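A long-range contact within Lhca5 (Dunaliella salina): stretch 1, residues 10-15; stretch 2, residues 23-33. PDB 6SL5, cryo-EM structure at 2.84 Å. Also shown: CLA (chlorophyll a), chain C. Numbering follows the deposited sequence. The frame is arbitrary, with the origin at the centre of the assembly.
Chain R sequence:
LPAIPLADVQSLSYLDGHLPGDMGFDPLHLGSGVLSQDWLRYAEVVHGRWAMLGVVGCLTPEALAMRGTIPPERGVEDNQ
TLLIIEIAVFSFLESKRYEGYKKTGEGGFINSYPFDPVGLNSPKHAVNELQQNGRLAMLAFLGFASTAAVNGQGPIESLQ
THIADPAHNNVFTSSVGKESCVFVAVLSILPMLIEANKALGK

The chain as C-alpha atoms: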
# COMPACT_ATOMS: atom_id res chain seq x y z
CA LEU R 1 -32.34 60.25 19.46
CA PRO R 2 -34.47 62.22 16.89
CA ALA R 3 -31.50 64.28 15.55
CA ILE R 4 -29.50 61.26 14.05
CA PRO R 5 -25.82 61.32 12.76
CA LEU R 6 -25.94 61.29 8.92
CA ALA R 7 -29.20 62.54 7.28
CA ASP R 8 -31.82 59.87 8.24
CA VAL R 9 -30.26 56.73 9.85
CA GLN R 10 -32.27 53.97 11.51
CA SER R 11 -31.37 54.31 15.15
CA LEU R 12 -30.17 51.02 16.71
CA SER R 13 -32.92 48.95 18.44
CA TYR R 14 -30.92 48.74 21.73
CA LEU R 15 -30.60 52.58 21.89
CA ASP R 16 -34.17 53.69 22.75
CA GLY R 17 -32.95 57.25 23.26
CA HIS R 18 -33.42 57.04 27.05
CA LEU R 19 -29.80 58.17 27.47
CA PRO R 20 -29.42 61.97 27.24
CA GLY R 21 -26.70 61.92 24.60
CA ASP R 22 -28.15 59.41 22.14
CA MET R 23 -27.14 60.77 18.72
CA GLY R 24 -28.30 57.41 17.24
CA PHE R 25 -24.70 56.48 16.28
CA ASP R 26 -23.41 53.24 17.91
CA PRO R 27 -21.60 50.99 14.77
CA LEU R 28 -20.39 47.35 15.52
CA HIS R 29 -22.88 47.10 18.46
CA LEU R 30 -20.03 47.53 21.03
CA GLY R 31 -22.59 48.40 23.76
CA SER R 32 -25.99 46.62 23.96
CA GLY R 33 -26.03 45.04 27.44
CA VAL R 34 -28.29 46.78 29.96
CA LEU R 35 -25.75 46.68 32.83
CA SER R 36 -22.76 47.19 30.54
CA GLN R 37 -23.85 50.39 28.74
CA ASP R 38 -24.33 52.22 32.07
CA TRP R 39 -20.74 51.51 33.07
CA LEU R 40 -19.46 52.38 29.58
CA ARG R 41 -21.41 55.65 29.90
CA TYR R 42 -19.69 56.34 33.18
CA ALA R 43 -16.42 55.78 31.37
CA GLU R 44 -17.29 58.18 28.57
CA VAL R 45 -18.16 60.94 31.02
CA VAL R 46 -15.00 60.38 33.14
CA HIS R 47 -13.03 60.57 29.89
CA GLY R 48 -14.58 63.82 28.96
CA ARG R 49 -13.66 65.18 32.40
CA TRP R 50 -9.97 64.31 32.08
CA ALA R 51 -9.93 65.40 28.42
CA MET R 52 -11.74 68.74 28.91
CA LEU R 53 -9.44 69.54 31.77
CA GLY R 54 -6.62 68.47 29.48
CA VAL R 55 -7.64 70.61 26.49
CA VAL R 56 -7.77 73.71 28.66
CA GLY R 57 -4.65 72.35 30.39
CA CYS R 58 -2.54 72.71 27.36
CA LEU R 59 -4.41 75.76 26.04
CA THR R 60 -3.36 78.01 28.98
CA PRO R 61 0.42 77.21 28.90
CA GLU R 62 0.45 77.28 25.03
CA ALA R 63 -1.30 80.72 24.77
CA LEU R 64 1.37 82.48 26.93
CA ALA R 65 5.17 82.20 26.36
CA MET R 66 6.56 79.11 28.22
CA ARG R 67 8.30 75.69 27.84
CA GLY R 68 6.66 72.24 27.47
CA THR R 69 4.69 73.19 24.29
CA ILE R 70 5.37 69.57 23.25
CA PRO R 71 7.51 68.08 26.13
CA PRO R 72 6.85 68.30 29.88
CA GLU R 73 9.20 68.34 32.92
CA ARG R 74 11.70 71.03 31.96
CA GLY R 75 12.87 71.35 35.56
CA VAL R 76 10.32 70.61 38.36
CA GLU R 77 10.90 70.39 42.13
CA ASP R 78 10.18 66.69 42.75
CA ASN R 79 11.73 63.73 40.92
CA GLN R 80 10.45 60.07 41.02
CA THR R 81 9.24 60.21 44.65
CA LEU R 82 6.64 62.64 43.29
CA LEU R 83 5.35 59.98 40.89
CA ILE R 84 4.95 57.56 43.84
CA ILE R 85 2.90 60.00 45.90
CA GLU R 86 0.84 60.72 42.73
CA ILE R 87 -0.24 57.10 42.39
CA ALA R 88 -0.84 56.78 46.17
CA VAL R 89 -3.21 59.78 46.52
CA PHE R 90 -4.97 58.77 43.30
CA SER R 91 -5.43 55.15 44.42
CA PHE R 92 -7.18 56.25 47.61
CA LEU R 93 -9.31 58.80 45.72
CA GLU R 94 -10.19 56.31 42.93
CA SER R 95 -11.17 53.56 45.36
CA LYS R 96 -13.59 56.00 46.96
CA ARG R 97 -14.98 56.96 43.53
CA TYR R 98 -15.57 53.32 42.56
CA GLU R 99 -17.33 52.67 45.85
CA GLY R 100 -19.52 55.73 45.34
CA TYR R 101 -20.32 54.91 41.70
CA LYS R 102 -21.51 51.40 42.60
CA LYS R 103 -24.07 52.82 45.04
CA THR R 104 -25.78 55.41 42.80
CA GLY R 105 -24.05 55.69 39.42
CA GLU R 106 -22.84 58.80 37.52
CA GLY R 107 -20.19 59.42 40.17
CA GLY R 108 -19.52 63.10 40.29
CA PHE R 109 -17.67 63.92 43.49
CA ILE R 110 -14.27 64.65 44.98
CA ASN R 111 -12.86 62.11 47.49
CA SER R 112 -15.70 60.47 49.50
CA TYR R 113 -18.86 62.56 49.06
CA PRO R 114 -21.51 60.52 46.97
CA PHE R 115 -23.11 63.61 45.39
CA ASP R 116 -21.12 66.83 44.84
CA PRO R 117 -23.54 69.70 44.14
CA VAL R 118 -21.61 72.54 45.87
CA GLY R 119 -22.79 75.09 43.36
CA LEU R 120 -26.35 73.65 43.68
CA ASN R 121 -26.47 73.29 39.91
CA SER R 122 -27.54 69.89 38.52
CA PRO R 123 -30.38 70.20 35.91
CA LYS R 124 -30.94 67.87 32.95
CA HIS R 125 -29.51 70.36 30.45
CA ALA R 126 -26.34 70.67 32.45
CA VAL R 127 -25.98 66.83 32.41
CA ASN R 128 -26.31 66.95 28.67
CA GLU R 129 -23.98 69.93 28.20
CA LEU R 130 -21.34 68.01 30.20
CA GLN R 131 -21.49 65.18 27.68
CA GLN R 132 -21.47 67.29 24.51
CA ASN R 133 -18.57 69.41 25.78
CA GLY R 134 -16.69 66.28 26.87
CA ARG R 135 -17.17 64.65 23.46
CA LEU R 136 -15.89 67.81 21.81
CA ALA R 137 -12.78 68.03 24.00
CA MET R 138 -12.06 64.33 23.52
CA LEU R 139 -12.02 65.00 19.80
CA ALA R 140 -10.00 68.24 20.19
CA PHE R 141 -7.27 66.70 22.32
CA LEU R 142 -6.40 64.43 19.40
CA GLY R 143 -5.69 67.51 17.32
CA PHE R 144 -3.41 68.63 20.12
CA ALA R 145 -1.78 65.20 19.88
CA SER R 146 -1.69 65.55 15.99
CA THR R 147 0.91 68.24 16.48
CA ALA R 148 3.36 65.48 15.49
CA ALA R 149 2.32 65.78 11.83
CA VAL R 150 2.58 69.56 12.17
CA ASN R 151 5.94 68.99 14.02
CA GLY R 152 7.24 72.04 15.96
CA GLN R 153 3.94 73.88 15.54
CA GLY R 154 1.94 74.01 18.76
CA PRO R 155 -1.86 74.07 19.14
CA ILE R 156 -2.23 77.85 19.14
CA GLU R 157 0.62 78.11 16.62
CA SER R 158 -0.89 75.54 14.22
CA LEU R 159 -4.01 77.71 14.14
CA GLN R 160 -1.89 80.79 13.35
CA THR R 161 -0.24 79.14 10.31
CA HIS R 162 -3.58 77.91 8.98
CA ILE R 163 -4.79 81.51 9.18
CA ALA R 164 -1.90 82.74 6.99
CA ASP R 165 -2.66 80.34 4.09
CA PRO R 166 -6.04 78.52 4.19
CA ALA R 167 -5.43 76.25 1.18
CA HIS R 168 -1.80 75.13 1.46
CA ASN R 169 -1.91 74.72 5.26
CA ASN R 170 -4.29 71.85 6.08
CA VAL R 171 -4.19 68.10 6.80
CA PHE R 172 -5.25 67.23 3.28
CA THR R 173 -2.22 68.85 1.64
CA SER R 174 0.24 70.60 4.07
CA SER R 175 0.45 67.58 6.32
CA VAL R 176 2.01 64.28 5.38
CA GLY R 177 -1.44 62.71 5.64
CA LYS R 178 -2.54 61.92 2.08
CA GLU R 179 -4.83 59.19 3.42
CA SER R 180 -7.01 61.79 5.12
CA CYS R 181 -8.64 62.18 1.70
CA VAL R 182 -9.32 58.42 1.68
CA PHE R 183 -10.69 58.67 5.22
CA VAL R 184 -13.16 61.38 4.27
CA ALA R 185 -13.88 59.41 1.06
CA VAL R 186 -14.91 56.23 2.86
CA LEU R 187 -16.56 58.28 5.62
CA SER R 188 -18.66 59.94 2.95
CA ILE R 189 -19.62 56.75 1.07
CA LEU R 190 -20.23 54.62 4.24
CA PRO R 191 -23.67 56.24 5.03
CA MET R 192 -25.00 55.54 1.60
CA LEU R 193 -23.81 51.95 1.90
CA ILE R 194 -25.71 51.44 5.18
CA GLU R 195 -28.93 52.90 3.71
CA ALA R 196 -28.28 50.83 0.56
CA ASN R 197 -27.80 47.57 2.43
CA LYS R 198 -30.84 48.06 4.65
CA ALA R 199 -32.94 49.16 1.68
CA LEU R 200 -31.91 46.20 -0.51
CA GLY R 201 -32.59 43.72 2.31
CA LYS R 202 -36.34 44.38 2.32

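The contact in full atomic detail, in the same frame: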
# COMPACT_ATOMS: atom_id res chain seq x y z
N GLN R 10 -31.47 54.75 10.59
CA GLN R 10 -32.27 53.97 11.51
C GLN R 10 -31.49 53.81 12.79
O GLN R 10 -30.41 53.21 12.80
CB GLN R 10 -32.60 52.61 10.92
CG GLN R 10 -33.10 52.71 9.51
CD GLN R 10 -33.34 51.36 8.90
OE1 GLN R 10 -33.41 50.35 9.61
NE2 GLN R 10 -33.43 51.32 7.58
N SER R 11 -32.01 54.40 13.86
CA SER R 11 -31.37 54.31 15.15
C SER R 11 -31.39 52.87 15.59
O SER R 11 -32.34 52.13 15.31
CB SER R 11 -32.10 55.17 16.15
OG SER R 11 -33.46 54.83 16.21
N LEU R 12 -30.31 52.43 16.25
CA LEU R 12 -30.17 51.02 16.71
C LEU R 12 -31.31 50.66 17.66
O LEU R 12 -31.68 51.50 18.49
CB LEU R 12 -28.80 50.86 17.36
CG LEU R 12 -27.63 50.90 16.38
CD1 LEU R 12 -26.50 51.78 16.91
CD2 LEU R 12 -27.13 49.50 16.06
N SER R 13 -31.79 49.41 17.60
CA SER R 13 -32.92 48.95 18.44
C SER R 13 -32.57 49.06 19.93
O SER R 13 -33.43 49.52 20.71
CB SER R 13 -33.32 47.54 18.08
OG SER R 13 -34.47 47.14 18.81
N TYR R 14 -31.34 48.69 20.31
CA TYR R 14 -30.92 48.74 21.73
C TYR R 14 -30.95 50.18 22.26
O TYR R 14 -31.26 50.37 23.45
CB TYR R 14 -29.61 47.99 22.00
CG TYR R 14 -28.46 48.37 21.11
CD1 TYR R 14 -28.04 47.53 20.09
CD2 TYR R 14 -27.77 49.56 21.29
CE1 TYR R 14 -26.98 47.87 19.27
CE2 TYR R 14 -26.70 49.91 20.48
CZ TYR R 14 -26.30 49.06 19.47
OH TYR R 14 -25.25 49.39 18.67
N LEU R 15 -30.59 51.16 21.42
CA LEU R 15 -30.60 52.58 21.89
C LEU R 15 -32.01 53.14 21.73
O LEU R 15 -32.36 53.55 20.61
CB LEU R 15 -29.61 53.40 21.06
CG LEU R 15 -28.15 52.97 21.14
CD1 LEU R 15 -27.27 53.96 20.40
CD2 LEU R 15 -27.69 52.84 22.58
N MET R 23 -27.14 60.14 20.06
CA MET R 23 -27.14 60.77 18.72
C MET R 23 -27.62 59.75 17.69
O MET R 23 -27.78 60.13 16.52
CB MET R 23 -25.75 61.28 18.34
CG MET R 23 -25.37 62.57 19.05
SD MET R 23 -26.52 63.91 18.67
CE MET R 23 -25.92 65.19 19.78
N GLY R 24 -27.85 58.50 18.12
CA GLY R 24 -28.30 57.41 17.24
C GLY R 24 -27.14 56.70 16.56
O GLY R 24 -27.39 55.77 15.78
N PHE R 25 -25.90 57.11 16.87
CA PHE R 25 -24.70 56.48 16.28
C PHE R 25 -24.06 55.55 17.32
O PHE R 25 -23.63 56.04 18.38
CB PHE R 25 -23.66 57.52 15.85
CG PHE R 25 -22.31 56.93 15.55
CD1 PHE R 25 -21.39 56.70 16.56
CD2 PHE R 25 -21.95 56.60 14.25
CE1 PHE R 25 -20.15 56.15 16.29
CE2 PHE R 25 -20.71 56.05 13.98
CZ PHE R 25 -19.81 55.83 14.99
N ASP R 26 -24.01 54.25 17.00
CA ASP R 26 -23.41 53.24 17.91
C ASP R 26 -23.08 51.95 17.14
O ASP R 26 -23.49 50.87 17.59
CB ASP R 26 -24.26 52.98 19.16
CG ASP R 26 -23.64 53.52 20.43
OD1 ASP R 26 -22.50 54.03 20.36
OD2 ASP R 26 -24.29 53.43 21.49
N PRO R 27 -22.27 52.02 15.93
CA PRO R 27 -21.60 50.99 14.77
C PRO R 27 -20.83 49.88 15.50
O PRO R 27 -20.21 50.21 16.51
CB PRO R 27 -20.66 51.87 13.93
CG PRO R 27 -20.41 53.05 14.84
CD PRO R 27 -21.77 53.32 15.45
N LEU R 28 -21.01 48.63 15.04
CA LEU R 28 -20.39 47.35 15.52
C LEU R 28 -21.08 46.82 16.79
O LEU R 28 -20.63 45.78 17.30
CB LEU R 28 -18.87 47.44 15.66
CG LEU R 28 -18.06 47.41 14.36
CD1 LEU R 28 -18.51 48.52 13.42
CD2 LEU R 28 -16.57 47.53 14.65
N HIS R 29 -22.11 47.52 17.26
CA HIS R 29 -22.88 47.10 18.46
C HIS R 29 -21.94 46.80 19.63
O HIS R 29 -22.10 45.74 20.26
CB HIS R 29 -23.77 45.90 18.12
CG HIS R 29 -24.70 46.15 16.98
ND1 HIS R 29 -26.02 45.74 17.01
CD2 HIS R 29 -24.52 46.77 15.80
CE1 HIS R 29 -26.61 46.10 15.88
NE2 HIS R 29 -25.71 46.73 15.12
N LEU R 30 -20.99 47.71 19.91
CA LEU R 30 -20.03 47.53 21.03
C LEU R 30 -20.80 47.49 22.35
O LEU R 30 -20.48 46.63 23.19
CB LEU R 30 -19.03 48.68 21.00
CG LEU R 30 -17.87 48.56 22.00
CD1 LEU R 30 -17.30 47.15 22.00
CD2 LEU R 30 -16.79 49.58 21.69
N GLY R 31 -21.79 48.37 22.51
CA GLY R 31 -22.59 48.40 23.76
C GLY R 31 -24.05 48.08 23.52
O GLY R 31 -24.69 48.84 22.76
N SER R 32 -24.56 47.02 24.14
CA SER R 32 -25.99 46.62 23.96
C SER R 32 -26.52 45.96 25.24
O SER R 32 -27.75 45.74 25.31
CB SER R 32 -26.16 45.72 22.76
OG SER R 32 -25.46 44.50 22.95
N GLY R 33 -25.64 45.66 26.19
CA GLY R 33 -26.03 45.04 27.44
C GLY R 33 -26.58 46.14 28.34
O GLY R 33 -26.06 47.26 28.34
MG CLA C . -19.11 57.96 22.78
CHA CLA C . -22.36 56.85 22.34
CHB CLA C . -18.64 55.69 25.31
CHC CLA C . -16.03 59.08 23.04
CHD CLA C . -19.68 60.32 20.18
NA CLA C . -20.36 56.42 23.73
C1A CLA C . -21.62 56.11 23.43
C2A CLA C . -22.19 55.03 24.31
C3A CLA C . -21.01 54.72 25.22
C4A CLA C . -19.93 55.65 24.75
CMA CLA C . -21.34 54.59 26.68
CAA CLA C . -22.40 53.70 23.62
CBA CLA C . -21.07 53.18 23.08
CGA CLA C . -21.15 51.69 22.86
O1A CLA C . -22.11 51.23 22.27
O2A CLA C . -20.18 50.92 23.33
NB CLA C . -17.56 57.46 23.99
C1B CLA C . -17.54 56.51 24.97
C2B CLA C . -16.24 56.49 25.60
C3B CLA C . -15.51 57.45 24.95
C4B CLA C . -16.37 58.06 23.94
CMB CLA C . -15.78 55.60 26.72
CAB CLA C . -14.11 57.83 25.21
CBB CLA C . -13.29 57.02 26.19
NC CLA C . -18.03 59.45 21.75
C1C CLA C . -16.77 59.76 22.04
C2C CLA C . -16.25 60.86 21.21
C3C CLA C . -17.29 61.19 20.39
C4C CLA C . -18.40 60.31 20.74
CMC CLA C . -14.87 61.47 21.26
CAC CLA C . -17.30 62.27 19.34
CBC CLA C . -17.22 61.64 17.96
ND CLA C . -20.56 58.52 21.54
C1D CLA C . -20.72 59.44 20.55
C2D CLA C . -22.06 59.41 19.97
C3D CLA C . -22.68 58.39 20.68
C4D CLA C . -21.78 57.87 21.60
CMD CLA C . -22.75 60.19 18.89
CAD CLA C . -23.94 57.68 20.80
OBD CLA C . -24.83 57.69 19.97
CBD CLA C . -23.79 56.67 21.89
CGD CLA C . -24.70 57.01 23.04
O1D CLA C . -24.59 58.07 23.62
O2D CLA C . -25.64 56.15 23.43
CED CLA C . -26.98 56.62 23.37
C1 CLA C . -19.08 51.49 24.11
C2 CLA C . -18.04 52.40 23.49
C3 CLA C . -16.75 52.25 23.80
C4 CLA C . -16.29 51.18 24.75
C5 CLA C . -15.67 53.13 23.22
C6 CLA C . -15.24 52.61 21.85
C7 CLA C . -14.01 51.72 21.96
C8 CLA C . -12.78 52.41 21.37
C9 CLA C . -12.86 53.92 21.57
C10 CLA C . -12.66 52.06 19.89
C11 CLA C . -11.22 52.19 19.42
C12 CLA C . -11.00 53.51 18.69
C13 CLA C . -12.05 53.73 17.61
C14 CLA C . -11.73 52.91 16.37
C15 CLA C . -12.15 55.21 17.28
C16 CLA C . -10.77 55.85 17.17
C17 CLA C . -10.77 57.26 17.75
C18 CLA C . -10.09 58.24 16.80
C19 CLA C . -10.85 59.55 16.73
C20 CLA C . -8.64 58.48 17.23

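Two loops of Lhca5 pack closely here without a single clear hydrogen bond between them; the most extensive contact is made by Tyr14, whose ring pairs with that of His29. The case illustrates a general principle: where neither segment forms a regular helix or strand, side-chain packing can account for much of the contact.

Tyr14 has the largest area covered by the other stretch, and its ring is met on different sides by different chemistry. Its edge points toward the face of His29 in an offset edge-to-face pair, centroids 5.1 Å apart and planes at 72°, an arrangement that brings the slightly positive ring rim to the electron-rich π face. Over one face of Tyr14 lie Gly31 O, 3.2 Å from Tyr14 CE2, and Ser32 CB, which stands 4.1 Å from the ring centroid in a CH-π contact. The phenol oxygen reaches the backbone, with Tyr14 OH 2.5 Å from Asp26 O.

Leu12 extends the cluster. Its CD2 sits over the His29 face, 3.6 Å from the ring centroid, so the imidazole receives both an aliphatic and an aromatic neighbour. Leu12 CD1 turns to Asp26, packing 3.4 Å from Asp26 CB, while Leu15 CD1 lies 3.2 Å from Asp26 OD2, an apolar methyl against a carboxylate.

The CA atoms approach most closely at Ser11 CA and Gly24 CA, 4.8 Å apart; Tyr14 CA and Ser32 CA follow at 5.8 Å. Between these points stretch 1 advances three residues and stretch 2 eight, so stretch 2 takes the longer path. Gly24 adopts a positive phi of 87°, which by itself favours glycine.

Chlorophyll a lies against stretch 2. Weak hydrogen bonds run from Met23 N and Phe25 N to CLA OBD (3.4 and 3.3 Å), and from Gly31 N to CLA O1A (2.9 Å). A CB on Gly31 would clash with that same O1A, so the absent side chain leaves room for the pigment.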